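Local coordinates for protein HemO (Neisseria meningitidis, PDB 1J77) that binds heme through an axial histidine and probably cleaves it oxidatively, as heme oxygenases do, in heme utilization, at residues 29-34 with 121-126; 41-46 with 86-91; 111-116 with 178-183. All coordinates share one frame; numbering follows the deposited sequence. Where two conformers were deposited one is given.

Contact 1: 29-34 with 121-126; sequences LVMSVQ and AAFLFK. With HEM (protoporphyrin IX containing Fe), chain B.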
loop_
_atom_site.group_PDB
_atom_site.type_symbol
_atom_site.label_atom_id
_atom_site.label_comp_id
_atom_site.label_asym_id
_atom_site.label_seq_id
_atom_site.Cartn_x
_atom_site.Cartn_y
_atom_site.Cartn_z
ATOM N N LEU A 29 7.578 0.749 -11.545
ATOM C CA LEU A 29 8.650 -0.085 -11.013
ATOM C C LEU A 29 8.187 -1.496 -10.655
ATOM O O LEU A 29 8.906 -2.480 -10.866
ATOM C CB LEU A 29 9.313 0.588 -9.815
ATOM C CG LEU A 29 10.544 -0.076 -9.198
ATOM C CD1 LEU A 29 11.681 -0.309 -10.222
ATOM C CD2 LEU A 29 11.026 0.765 -8.074
ATOM N N VAL A 30 7.015 -1.602 -10.024
ATOM C CA VAL A 30 6.458 -2.904 -9.678
ATOM C C VAL A 30 6.324 -3.740 -10.979
ATOM O O VAL A 30 6.768 -4.884 -11.065
ATOM C CB VAL A 30 5.082 -2.780 -9.016
ATOM C CG1 VAL A 30 4.311 -4.144 -9.026
ATOM C CG2 VAL A 30 5.218 -2.173 -7.582
ATOM N N MET A 31 5.718 -3.158 -11.983
ATOM C CA MET A 31 5.581 -3.940 -13.212
ATOM C C MET A 31 6.898 -4.274 -13.896
ATOM O O MET A 31 7.049 -5.383 -14.390
ATOM C CB MET A 31 4.623 -3.264 -14.137
ATOM C CG MET A 31 3.226 -3.088 -13.573
ATOM S SD MET A 31 2.468 -4.648 -13.009
ATOM C CE MET A 31 2.360 -5.527 -14.534
ATOM N N SER A 32 7.888 -3.392 -13.800
ATOM C CA SER A 32 9.161 -3.668 -14.469
ATOM C C SER A 32 9.865 -4.879 -13.869
ATOM O O SER A 32 10.665 -5.544 -14.568
ATOM C CB SER A 32 10.131 -2.502 -14.384
ATOM O OG SER A 32 9.655 -1.389 -15.023
ATOM N N VAL A 33 9.655 -5.178 -12.580
ATOM C CA VAL A 33 10.392 -6.294 -11.965
ATOM C C VAL A 33 9.642 -7.631 -12.130
ATOM O O VAL A 33 10.096 -8.640 -11.633
ATOM C CB VAL A 33 10.726 -6.027 -10.455
ATOM C CG1 VAL A 33 11.741 -4.881 -10.368
ATOM C CG2 VAL A 33 9.499 -5.783 -9.641
ATOM N N GLN A 34 8.542 -7.604 -12.882
ATOM C CA GLN A 34 7.873 -8.829 -13.294
ATOM C C GLN A 34 7.410 -9.699 -12.109
ATOM O O GLN A 34 7.887 -10.833 -11.906
ATOM C CB GLN A 34 8.820 -9.585 -14.225
ATOM C CG GLN A 34 8.890 -8.999 -15.670
ATOM C CD GLN A 34 7.799 -9.495 -16.622
ATOM O OE1 GLN A 34 7.732 -9.081 -17.811
ATOM N NE2 GLN A 34 7.002 -10.444 -16.166
ATOM N N ALA A 121 -5.840 -2.056 -6.416
ATOM C CA ALA A 121 -5.318 -3.409 -6.539
ATOM C C ALA A 121 -6.057 -4.325 -7.510
ATOM O O ALA A 121 -5.707 -5.471 -7.644
ATOM C CB ALA A 121 -5.306 -4.068 -5.153
ATOM N N ALA A 122 -7.078 -3.837 -8.179
ATOM C CA ALA A 122 -7.780 -4.672 -9.157
ATOM C C ALA A 122 -6.880 -5.206 -10.296
ATOM O O ALA A 122 -6.992 -6.373 -10.718
ATOM C CB ALA A 122 -8.912 -3.902 -9.752
ATOM N N PHE A 123 -5.999 -4.359 -10.812
ATOM C CA PHE A 123 -5.144 -4.802 -11.919
ATOM C C PHE A 123 -4.259 -5.906 -11.421
ATOM O O PHE A 123 -4.087 -6.940 -12.057
ATOM C CB PHE A 123 -4.325 -3.625 -12.446
ATOM C CG PHE A 123 -3.362 -3.982 -13.510
ATOM C CD1 PHE A 123 -3.744 -3.927 -14.846
ATOM C CD2 PHE A 123 -2.064 -4.337 -13.184
ATOM C CE1 PHE A 123 -2.844 -4.249 -15.854
ATOM C CE2 PHE A 123 -1.175 -4.671 -14.183
ATOM C CZ PHE A 123 -1.567 -4.617 -15.520
ATOM N N LEU A 124 -3.659 -5.730 -10.248
ATOM C CA LEU A 124 -2.796 -6.750 -9.708
ATOM C C LEU A 124 -3.574 -8.039 -9.429
ATOM O O LEU A 124 -3.035 -9.132 -9.603
ATOM C CB LEU A 124 -2.128 -6.268 -8.425
ATOM C CG LEU A 124 -1.099 -5.144 -8.555
ATOM C CD1 LEU A 124 -0.807 -4.698 -7.184
ATOM C CD2 LEU A 124 0.183 -5.595 -9.270
ATOM N N PHE A 125 -4.796 -7.885 -8.903
ATOM C CA PHE A 125 -5.636 -9.057 -8.622
ATOM C C PHE A 125 -5.914 -9.796 -9.928
ATOM O O PHE A 125 -5.867 -11.040 -10.003
ATOM C CB PHE A 125 -6.958 -8.633 -7.965
ATOM C CG PHE A 125 -7.756 -9.760 -7.378
ATOM C CD1 PHE A 125 -7.181 -10.662 -6.505
ATOM C CD2 PHE A 125 -9.111 -9.866 -7.663
ATOM C CE1 PHE A 125 -7.938 -11.681 -5.954
ATOM C CE2 PHE A 125 -9.877 -10.892 -7.093
ATOM C CZ PHE A 125 -9.281 -11.780 -6.248
ATOM N N LYS A 126 -6.223 -9.047 -10.973
ATOM C CA LYS A 126 -6.474 -9.703 -12.281
ATOM C C LYS A 126 -5.265 -10.516 -12.727
ATOM O O LYS A 126 -5.392 -11.652 -13.190
ATOM C CB LYS A 126 -6.868 -8.707 -13.360
ATOM C CG LYS A 126 -6.803 -9.272 -14.775
ATOM C CD LYS A 126 -7.044 -8.240 -15.818
ATOM C CE LYS A 126 -6.907 -8.902 -17.193
ATOM N NZ LYS A 126 -7.760 -8.332 -18.241
HETATM C CHA HEM B . -4.949 4.371 -6.931
HETATM C CHB HEM B . -2.981 1.305 -10.120
HETATM C CHC HEM B . 0.409 0.086 -6.829
HETATM C CHD HEM B . -1.297 3.526 -3.824
HETATM C C1A HEM B . -4.765 3.578 -8.037
HETATM C C2A HEM B . -5.695 3.448 -9.182
HETATM C C3A HEM B . -5.125 2.601 -10.037
HETATM C C4A HEM B . -3.839 2.171 -9.508
HETATM C CMA HEM B . -5.724 2.152 -11.393
HETATM C CAA HEM B . -7.101 4.084 -9.384
HETATM C CBA HEM B . -8.158 3.081 -8.921
HETATM C CGA HEM B . -9.554 3.674 -8.943
HETATM O O1A HEM B . -9.668 4.935 -8.953
HETATM O O2A HEM B . -10.534 2.871 -8.972
HETATM C C1B HEM B . -1.892 0.693 -9.518
HETATM C C2B HEM B . -1.086 -0.335 -10.116
HETATM C C3B HEM B . -0.111 -0.662 -9.220
HETATM C C4B HEM B . -0.351 0.120 -8.009
HETATM C CMB HEM B . -1.378 -0.877 -11.539
HETATM C CAB HEM B . 0.969 -1.737 -9.350
HETATM C CBB HEM B . 1.543 -2.008 -10.518
HETATM C C1C HEM B . 0.197 0.869 -5.725
HETATM C C2C HEM B . 0.923 0.775 -4.459
HETATM C C3C HEM B . 0.487 1.766 -3.666
HETATM C C4C HEM B . -0.593 2.454 -4.317
HETATM C CMC HEM B . 2.076 -0.208 -4.212
HETATM C CAC HEM B . 0.941 2.122 -2.256
HETATM C CBC HEM B . 2.124 1.702 -1.819
HETATM C C1D HEM B . -2.407 4.041 -4.416
HETATM C C2D HEM B . -3.177 5.099 -3.814
HETATM C C3D HEM B . -4.293 5.388 -4.768
HETATM C C4D HEM B . -4.094 4.455 -5.851
HETATM C CMD HEM B . -2.873 5.778 -2.477
HETATM C CAD HEM B . -5.452 6.373 -4.614
HETATM C CBD HEM B . -5.340 7.553 -5.533
HETATM C CGD HEM B . -6.497 8.447 -5.148
HETATM O O1D HEM B . -6.313 9.269 -4.218
HETATM O O2D HEM B . -7.576 8.379 -5.815
HETATM N NA HEM B . -3.672 2.780 -8.276
HETATM N NB HEM B . -1.392 0.973 -8.254
HETATM N NC HEM B . -0.707 1.879 -5.574
HETATM N ND HEM B . -2.958 3.659 -5.647
HETATM FE FE HEM B . -2.134 2.412 -6.983
HETATM O O HOH W 1 -3.234 1.047 -6.124
#
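Met31 and Phe123 reach for each other from opposite directions, and the methyl CE of Met31 lies 3.7 Å from CE2 of Phe123, at the edge of the ring and near its plane. The sulfur is also beside the rim, Met31 SD lying 5.2 Å from the Phe123 centroid and 79° off the ring normal: a Met-aromatic contact made at the edge. Behind this pair the segments hardly meet directly, with Val30 CG1 4.4 Å from Leu124 CD2. The heme fills the gap. Heme CBB, the vinyl end, lies 3.7 Å from Met31 CG and 3.8 Å from Val30 CG1. The inner vinyl carbon, heme CAB, is 3.9 Å from Leu124 CD2. The heme methyl CMB rests 3.9 Å from Phe123 CD2. In this all-helical heme oxygenase fold, helix 11-32, which supplies the axial ligand His23, and helix 122-129 thus jointly hold one apolar heme edge. Branched Val30 and Leu124 spread methyls over the flat vinyl group. Flexible Met31, folded by chi2 and chi3 (-55° and -64°), bends its sulfur across to the ring. Farther out, Phe45 of helix 39-60 packs on both Val30 and Leu124, and the ring of Phe123 meets that of His127.

Contact 2: 41-46 with 86-91; sequences NYIKFL and KDLGEE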
loop_
_atom_site.group_PDB
_atom_site.type_symbol
_atom_site.label_atom_id
_atom_site.label_comp_id
_atom_site.label_asym_id
_atom_site.label_seq_id
_atom_site.Cartn_x
_atom_site.Cartn_y
_atom_site.Cartn_z
ATOM N N ASN A 41 9.233 -14.995 -8.367
ATOM C CA ASN A 41 9.038 -13.553 -8.361
ATOM C C ASN A 41 7.759 -13.121 -7.606
ATOM O O ASN A 41 7.754 -12.025 -7.007
ATOM C CB ASN A 41 9.089 -12.993 -9.780
ATOM C CG ASN A 41 10.480 -12.609 -10.189
ATOM O OD1 ASN A 41 11.478 -13.135 -9.690
ATOM N ND2 ASN A 41 10.559 -11.610 -11.064
ATOM N N TYR A 42 6.701 -13.915 -7.643
ATOM C CA TYR A 42 5.464 -13.556 -6.921
ATOM C C TYR A 42 5.759 -13.575 -5.436
ATOM O O TYR A 42 5.211 -12.739 -4.669
ATOM C CB TYR A 42 4.271 -14.480 -7.232
ATOM C CG TYR A 42 2.967 -13.999 -6.653
ATOM C CD1 TYR A 42 2.360 -12.842 -7.103
ATOM C CD2 TYR A 42 2.316 -14.707 -5.629
ATOM C CE1 TYR A 42 1.149 -12.410 -6.593
ATOM C CE2 TYR A 42 1.128 -14.295 -5.139
ATOM C CZ TYR A 42 0.541 -13.149 -5.589
ATOM O OH TYR A 42 -0.618 -12.699 -5.035
ATOM N N ILE A 43 6.616 -14.488 -5.000
ATOM C CA ILE A 43 6.967 -14.544 -3.575
ATOM C C ILE A 43 7.748 -13.287 -3.206
ATOM O O ILE A 43 7.545 -12.711 -2.127
ATOM C CB ILE A 43 7.714 -15.870 -3.245
ATOM C CG1 ILE A 43 6.695 -17.005 -3.161
ATOM C CG2 ILE A 43 8.473 -15.715 -1.983
ATOM C CD1 ILE A 43 7.282 -18.414 -3.180
ATOM N N LYS A 44 8.597 -12.818 -4.094
ATOM C CA LYS A 44 9.306 -11.558 -3.855
ATOM C C LYS A 44 8.321 -10.409 -3.682
ATOM O O LYS A 44 8.500 -9.536 -2.806
ATOM C CB LYS A 44 10.239 -11.271 -5.019
ATOM C CG LYS A 44 10.956 -12.545 -5.567
ATOM C CD LYS A 44 11.970 -12.166 -6.652
ATOM C CE LYS A 44 12.856 -13.296 -7.061
ATOM N NZ LYS A 44 14.136 -12.737 -7.528
ATOM N N PHE A 45 7.288 -10.417 -4.476
ATOM C CA PHE A 45 6.254 -9.422 -4.410
ATOM C C PHE A 45 5.529 -9.526 -3.076
ATOM O O PHE A 45 5.241 -8.532 -2.440
ATOM C CB PHE A 45 5.284 -9.574 -5.571
ATOM C CG PHE A 45 4.187 -8.608 -5.555
ATOM C CD1 PHE A 45 4.472 -7.281 -5.756
ATOM C CD2 PHE A 45 2.868 -8.995 -5.316
ATOM C CE1 PHE A 45 3.481 -6.345 -5.683
ATOM C CE2 PHE A 45 1.863 -8.046 -5.269
ATOM C CZ PHE A 45 2.181 -6.737 -5.495
ATOM N N LEU A 46 5.162 -10.744 -2.693
ATOM C CA LEU A 46 4.477 -10.919 -1.421
ATOM C C LEU A 46 5.356 -10.453 -0.257
ATOM O O LEU A 46 4.826 -9.913 0.748
ATOM C CB LEU A 46 4.101 -12.398 -1.250
ATOM C CG LEU A 46 2.918 -12.946 -2.055
ATOM C CD1 LEU A 46 2.653 -14.394 -1.654
ATOM C CD2 LEU A 46 1.658 -12.188 -1.981
ATOM N N LYS A 86 1.844 -17.987 3.411
ATOM C CA LYS A 86 1.619 -19.376 3.890
ATOM C C LYS A 86 1.156 -20.293 2.759
ATOM O O LYS A 86 1.694 -21.410 2.586
ATOM C CB LYS A 86 0.623 -19.393 5.053
ATOM C CG LYS A 86 0.468 -20.763 5.717
ATOM C CD LYS A 86 -0.404 -20.682 6.976
ATOM C CE LYS A 86 -0.478 -22.028 7.721
ATOM N NZ LYS A 86 -1.460 -21.981 8.861
ATOM N N ASP A 87 0.160 -19.833 2.021
ATOM C CA ASP A 87 -0.376 -20.556 0.885
ATOM C C ASP A 87 0.750 -20.930 -0.058
ATOM O O ASP A 87 0.761 -22.038 -0.632
ATOM C CB ASP A 87 -1.396 -19.722 0.117
ATOM C CG ASP A 87 -2.611 -19.381 0.907
ATOM O OD1 ASP A 87 -2.921 -20.076 1.938
ATOM O OD2 ASP A 87 -3.354 -18.430 0.558
ATOM N N LEU A 88 1.687 -20.001 -0.260
ATOM C CA LEU A 88 2.786 -20.241 -1.198
ATOM C C LEU A 88 3.953 -21.016 -0.563
ATOM O O LEU A 88 5.011 -21.167 -1.159
ATOM C CB LEU A 88 3.252 -18.928 -1.836
ATOM C CG LEU A 88 2.502 -18.437 -3.095
ATOM C CD1 LEU A 88 2.828 -19.299 -4.264
ATOM C CD2 LEU A 88 1.003 -18.396 -2.926
ATOM N N GLY A 89 3.761 -21.508 0.655
ATOM C CA GLY A 89 4.758 -22.356 1.277
ATOM C C GLY A 89 5.840 -21.606 2.001
ATOM O O GLY A 89 6.897 -22.168 2.320
ATOM N N GLU A 90 5.578 -20.321 2.270
ATOM C CA GLU A 90 6.540 -19.458 2.933
ATOM C C GLU A 90 6.117 -19.104 4.349
ATOM O O GLU A 90 4.931 -18.920 4.598
ATOM C CB GLU A 90 6.621 -18.109 2.195
ATOM C CG GLU A 90 7.231 -18.150 0.817
ATOM C CD GLU A 90 8.698 -18.387 0.862
ATOM O OE1 GLU A 90 9.381 -17.751 1.695
ATOM O OE2 GLU A 90 9.165 -19.238 0.040
ATOM N N GLU A 91 7.100 -18.907 5.217
ATOM C CA GLU A 91 6.839 -18.433 6.566
ATOM C C GLU A 91 6.723 -16.921 6.559
ATOM O O GLU A 91 7.091 -16.270 5.575
ATOM C CB GLU A 91 7.969 -18.841 7.487
ATOM C CG GLU A 91 7.964 -20.330 7.750
ATOM C CD GLU A 91 9.320 -20.842 8.155
ATOM O OE1 GLU A 91 10.334 -20.226 7.740
ATOM O OE2 GLU A 91 9.371 -21.854 8.889
#
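Ile43, on helix 39-60, meets the turn that follows the C-terminal end of helix 78-87 with all its outer carbons. Ile43 CG2, set anti to the backbone N, packs 3.9 Å from Glu90 CD, and Ile43 CD1 comes 3.8 Å from Glu90 OE2. Glu90 approaches from the opposite direction: chi1 (-68°) places its CG, anti to the carbonyl carbon, 3.9 Å from Ile43 CG2, and the bend at chi2 (-71°) brings CD and OE2 back alongside the isoleucine. That suits a partly exposed place, where a long acidic side chain can lay its CG methylene on a neighbour. Ile43 CG1 also lies 4.2 Å from Leu88 CB, the two side chains slanting past one another. One helical turn on, Leu46 offers CD1 to CG of Leu88 at 4.3 Å. Buried Leu88 is flanked by two branched aliphatic residues, and Tyr133 packs on it as well. Asp87 instead pairs with Arg140. The backbone turn that presents Leu88 and Glu90 is a Schellman motif, with Gly89 N bonded to Lys86 O at 2.8 Å and Glu90 N to Leu85 O; its C-prime residue Gly89, at positive phi (86°), has no side chain to press on the preceding carbonyl O.

Contact 3: 111-116 with 178-183; sequences LYCAEG and REAFAF. With HEM (protoporphyrin IX containing Fe), chain B.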
loop_
_atom_site.group_PDB
_atom_site.type_symbol
_atom_site.label_atom_id
_atom_site.label_comp_id
_atom_site.label_asym_id
_atom_site.label_seq_id
_atom_site.Cartn_x
_atom_site.Cartn_y
_atom_site.Cartn_z
ATOM N N LEU A 111 -1.338 6.132 6.039
ATOM C CA LEU A 111 -2.613 5.508 5.951
ATOM C C LEU A 111 -3.326 5.704 4.580
ATOM O O LEU A 111 -3.903 4.757 4.056
ATOM C CB LEU A 111 -3.504 5.991 7.121
ATOM C CG LEU A 111 -4.890 5.374 7.149
ATOM C CD1 LEU A 111 -4.911 3.925 7.272
ATOM C CD2 LEU A 111 -5.724 6.026 8.268
ATOM N N TYR A 112 -3.309 6.922 4.079
ATOM C CA TYR A 112 -3.803 7.234 2.724
ATOM C C TYR A 112 -3.120 6.314 1.685
ATOM O O TYR A 112 -3.807 5.644 0.889
ATOM C CB TYR A 112 -3.547 8.715 2.411
ATOM C CG TYR A 112 -3.661 9.023 0.930
ATOM C CD1 TYR A 112 -4.912 9.139 0.311
ATOM C CD2 TYR A 112 -2.521 9.151 0.173
ATOM C CE1 TYR A 112 -5.000 9.374 -1.054
ATOM C CE2 TYR A 112 -2.590 9.360 -1.211
ATOM C CZ TYR A 112 -3.838 9.480 -1.822
ATOM O OH TYR A 112 -3.898 9.711 -3.216
ATOM N N CYS A 113 -1.807 6.195 1.753
ATOM C CA CYS A 113 -1.031 5.397 0.775
ATOM C C CYS A 113 -1.455 3.948 0.864
ATOM O O CYS A 113 -1.777 3.325 -0.137
ATOM C CB CYS A 113 0.417 5.562 1.109
ATOM S SG CYS A 113 1.531 4.782 0.013
ATOM N N ALA A 114 -1.479 3.376 2.079
ATOM C CA ALA A 114 -1.877 2.004 2.171
ATOM C C ALA A 114 -3.319 1.729 1.772
ATOM O O ALA A 114 -3.620 0.701 1.157
ATOM C CB ALA A 114 -1.610 1.444 3.615
ATOM N N GLU A 115 -4.230 2.632 2.164
ATOM C CA GLU A 115 -5.610 2.368 1.893
ATOM C C GLU A 115 -5.908 2.570 0.391
ATOM O O GLU A 115 -6.668 1.780 -0.206
ATOM C CB GLU A 115 -6.516 3.151 2.845
ATOM C CG GLU A 115 -7.960 2.634 2.835
ATOM C CD GLU A 115 -8.109 1.172 3.130
ATOM O OE1 GLU A 115 -7.440 0.634 4.041
ATOM O OE2 GLU A 115 -8.935 0.519 2.474
ATOM N N GLY A 116 -5.303 3.576 -0.209
ATOM C CA GLY A 116 -5.433 3.738 -1.635
ATOM C C GLY A 116 -4.874 2.585 -2.447
ATOM O O GLY A 116 -5.392 2.300 -3.522
ATOM N N ARG A 178 4.275 10.997 0.685
ATOM C CA ARG A 178 5.468 10.962 -0.182
ATOM C C ARG A 178 6.488 9.935 0.391
ATOM O O ARG A 178 7.079 9.131 -0.338
ATOM C CB ARG A 178 6.123 12.367 -0.320
ATOM C CG ARG A 178 5.302 13.368 -1.127
ATOM C CD ARG A 178 5.918 14.730 -1.296
ATOM N NE ARG A 178 5.108 15.452 -2.260
ATOM C CZ ARG A 178 5.124 16.759 -2.439
ATOM N NH1 ARG A 178 5.921 17.523 -1.708
ATOM N NH2 ARG A 178 4.329 17.293 -3.363
ATOM N N GLU A 179 6.690 9.986 1.705
ATOM C CA GLU A 179 7.617 9.104 2.387
ATOM C C GLU A 179 7.184 7.647 2.377
ATOM O O GLU A 179 8.048 6.767 2.262
ATOM C CB GLU A 179 7.936 9.600 3.795
ATOM C CG GLU A 179 8.691 10.933 3.772
ATOM C CD GLU A 179 8.903 11.562 5.127
ATOM O OE1 GLU A 179 8.856 10.837 6.135
ATOM O OE2 GLU A 179 9.201 12.772 5.151
ATOM N N ALA A 180 5.878 7.370 2.436
ATOM C CA ALA A 180 5.332 5.980 2.361
ATOM C C ALA A 180 5.618 5.394 0.981
ATOM O O ALA A 180 6.119 4.277 0.884
ATOM C CB ALA A 180 3.917 5.969 2.626
ATOM N N PHE A 181 5.369 6.188 -0.059
ATOM C CA PHE A 181 5.695 5.722 -1.410
ATOM C C PHE A 181 7.167 5.509 -1.571
ATOM O O PHE A 181 7.587 4.543 -2.211
ATOM C CB PHE A 181 5.202 6.688 -2.498
ATOM C CG PHE A 181 3.712 6.616 -2.825
ATOM C CD1 PHE A 181 2.884 7.742 -2.640
ATOM C CD2 PHE A 181 3.123 5.465 -3.347
ATOM C CE1 PHE A 181 1.558 7.703 -2.980
ATOM C CE2 PHE A 181 1.797 5.456 -3.700
ATOM C CZ PHE A 181 0.995 6.580 -3.481
ATOM N N ALA A 182 7.996 6.416 -1.032
ATOM C CA ALA A 182 9.430 6.242 -1.171
ATOM C C ALA A 182 9.922 5.004 -0.473
ATOM O O ALA A 182 10.760 4.293 -0.988
ATOM C CB ALA A 182 10.156 7.427 -0.656
ATOM N N PHE A 183 9.403 4.744 0.725
ATOM C CA PHE A 183 9.737 3.535 1.457
ATOM C C PHE A 183 9.330 2.268 0.680
ATOM O O PHE A 183 10.099 1.321 0.618
ATOM C CB PHE A 183 9.104 3.561 2.852
ATOM C CG PHE A 183 9.334 2.294 3.666
ATOM C CD1 PHE A 183 10.610 1.959 4.094
ATOM C CD2 PHE A 183 8.310 1.398 3.905
ATOM C CE1 PHE A 183 10.819 0.850 4.806
ATOM C CE2 PHE A 183 8.544 0.251 4.647
ATOM C CZ PHE A 183 9.812 -0.007 5.073
HETATM C CHA HEM B . -4.949 4.371 -6.931
HETATM C CHB HEM B . -2.981 1.305 -10.120
HETATM C CHC HEM B . 0.409 0.086 -6.829
HETATM C CHD HEM B . -1.297 3.526 -3.824
HETATM C C1A HEM B . -4.765 3.578 -8.037
HETATM C C2A HEM B . -5.695 3.448 -9.182
HETATM C C3A HEM B . -5.125 2.601 -10.037
HETATM C C4A HEM B . -3.839 2.171 -9.508
HETATM C CMA HEM B . -5.724 2.152 -11.393
HETATM C CAA HEM B . -7.101 4.084 -9.384
HETATM C CBA HEM B . -8.158 3.081 -8.921
HETATM C CGA HEM B . -9.554 3.674 -8.943
HETATM O O1A HEM B . -9.668 4.935 -8.953
HETATM O O2A HEM B . -10.534 2.871 -8.972
HETATM C C1B HEM B . -1.892 0.693 -9.518
HETATM C C2B HEM B . -1.086 -0.335 -10.116
HETATM C C3B HEM B . -0.111 -0.662 -9.220
HETATM C C4B HEM B . -0.351 0.120 -8.009
HETATM C CMB HEM B . -1.378 -0.877 -11.539
HETATM C CAB HEM B . 0.969 -1.737 -9.350
HETATM C CBB HEM B . 1.543 -2.008 -10.518
HETATM C C1C HEM B . 0.197 0.869 -5.725
HETATM C C2C HEM B . 0.923 0.775 -4.459
HETATM C C3C HEM B . 0.487 1.766 -3.666
HETATM C C4C HEM B . -0.593 2.454 -4.317
HETATM C CMC HEM B . 2.076 -0.208 -4.212
HETATM C CAC HEM B . 0.941 2.122 -2.256
HETATM C CBC HEM B . 2.124 1.702 -1.819
HETATM C C1D HEM B . -2.407 4.041 -4.416
HETATM C C2D HEM B . -3.177 5.099 -3.814
HETATM C C3D HEM B . -4.293 5.388 -4.768
HETATM C C4D HEM B . -4.094 4.455 -5.851
HETATM C CMD HEM B . -2.873 5.778 -2.477
HETATM C CAD HEM B . -5.452 6.373 -4.614
HETATM C CBD HEM B . -5.340 7.553 -5.533
HETATM C CGD HEM B . -6.497 8.447 -5.148
HETATM O O1D HEM B . -6.313 9.269 -4.218
HETATM O O2D HEM B . -7.576 8.379 -5.815
HETATM N NA HEM B . -3.672 2.780 -8.276
HETATM N NB HEM B . -1.392 0.973 -8.254
HETATM N NC HEM B . -0.707 1.879 -5.574
HETATM N ND HEM B . -2.958 3.659 -5.647
HETATM FE FE HEM B . -2.134 2.412 -6.983
HETATM O O HOH W 1 -3.234 1.047 -6.124
#
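Cys113 holds SG anti to its own N (chi1 -176°), while the CG of Phe181 lies anti to the carbonyl carbon (chi1 -78°); these two settings carry the sulfur over the phenyl face. Cys113 SG sits 3.8 Å from the Phe181 ring centroid and only 11° off the normal, a sulfur-aromatic contact over the middle of the ring. Ala180 completes the seat, its CB 3.7 Å from Cys113 SG. This small methyl lets the helices run close, with the CA atoms of Cys113 and Ala180 6.6 Å apart, and the compact thiol fits between such close backbones. The heme borders the same group: its vinyl carbon CAC is 3.5 Å from Cys113 SG, and the meso carbon CHD stands 3.6 Å from Phe181 CE2, at the ring's edge. One face of the Tyr112 ring carries the heme methyl CMD, and Tyr112 OH donates a hydrogen bond of 2.7 Å to heme O1D, a propionate oxygen near the ring plane. Gly116, with no side chain, can lay its backbone against the same pyrrole, its C 3.3 Å from heme C2D. Thr19 of helix 11-32 touches both Tyr112 and Phe181. Helices 104-119 and 167-192 thus meet at a buried wall of the heme pocket of the heme oxygenase fold.

How the contacts relate
Contacts 1 and 3 are two walls of one heme pocket: their centres lie 16 Å apart and their nearest atoms about 5 Å, so the porphyrin, rather than direct packing, joins them. The water on the iron, 1.9 Å away, belongs to the pocket that both contacts border, and His23 supplies the axial protein ligand. Contact 2 stands back from the pocket, with the side chain of Leu46 about 12 Å from the heme, yet it is tied to contact 1 through helix 39-60. Phe45 CZ touches Leu124 CD1 at 4.0 Å, and Asn41 ND2 probably hydrogen-bonds to Gln34 O at 2.9 Å. Contacts 2 and 3 do not touch, their centres being 22 Å apart.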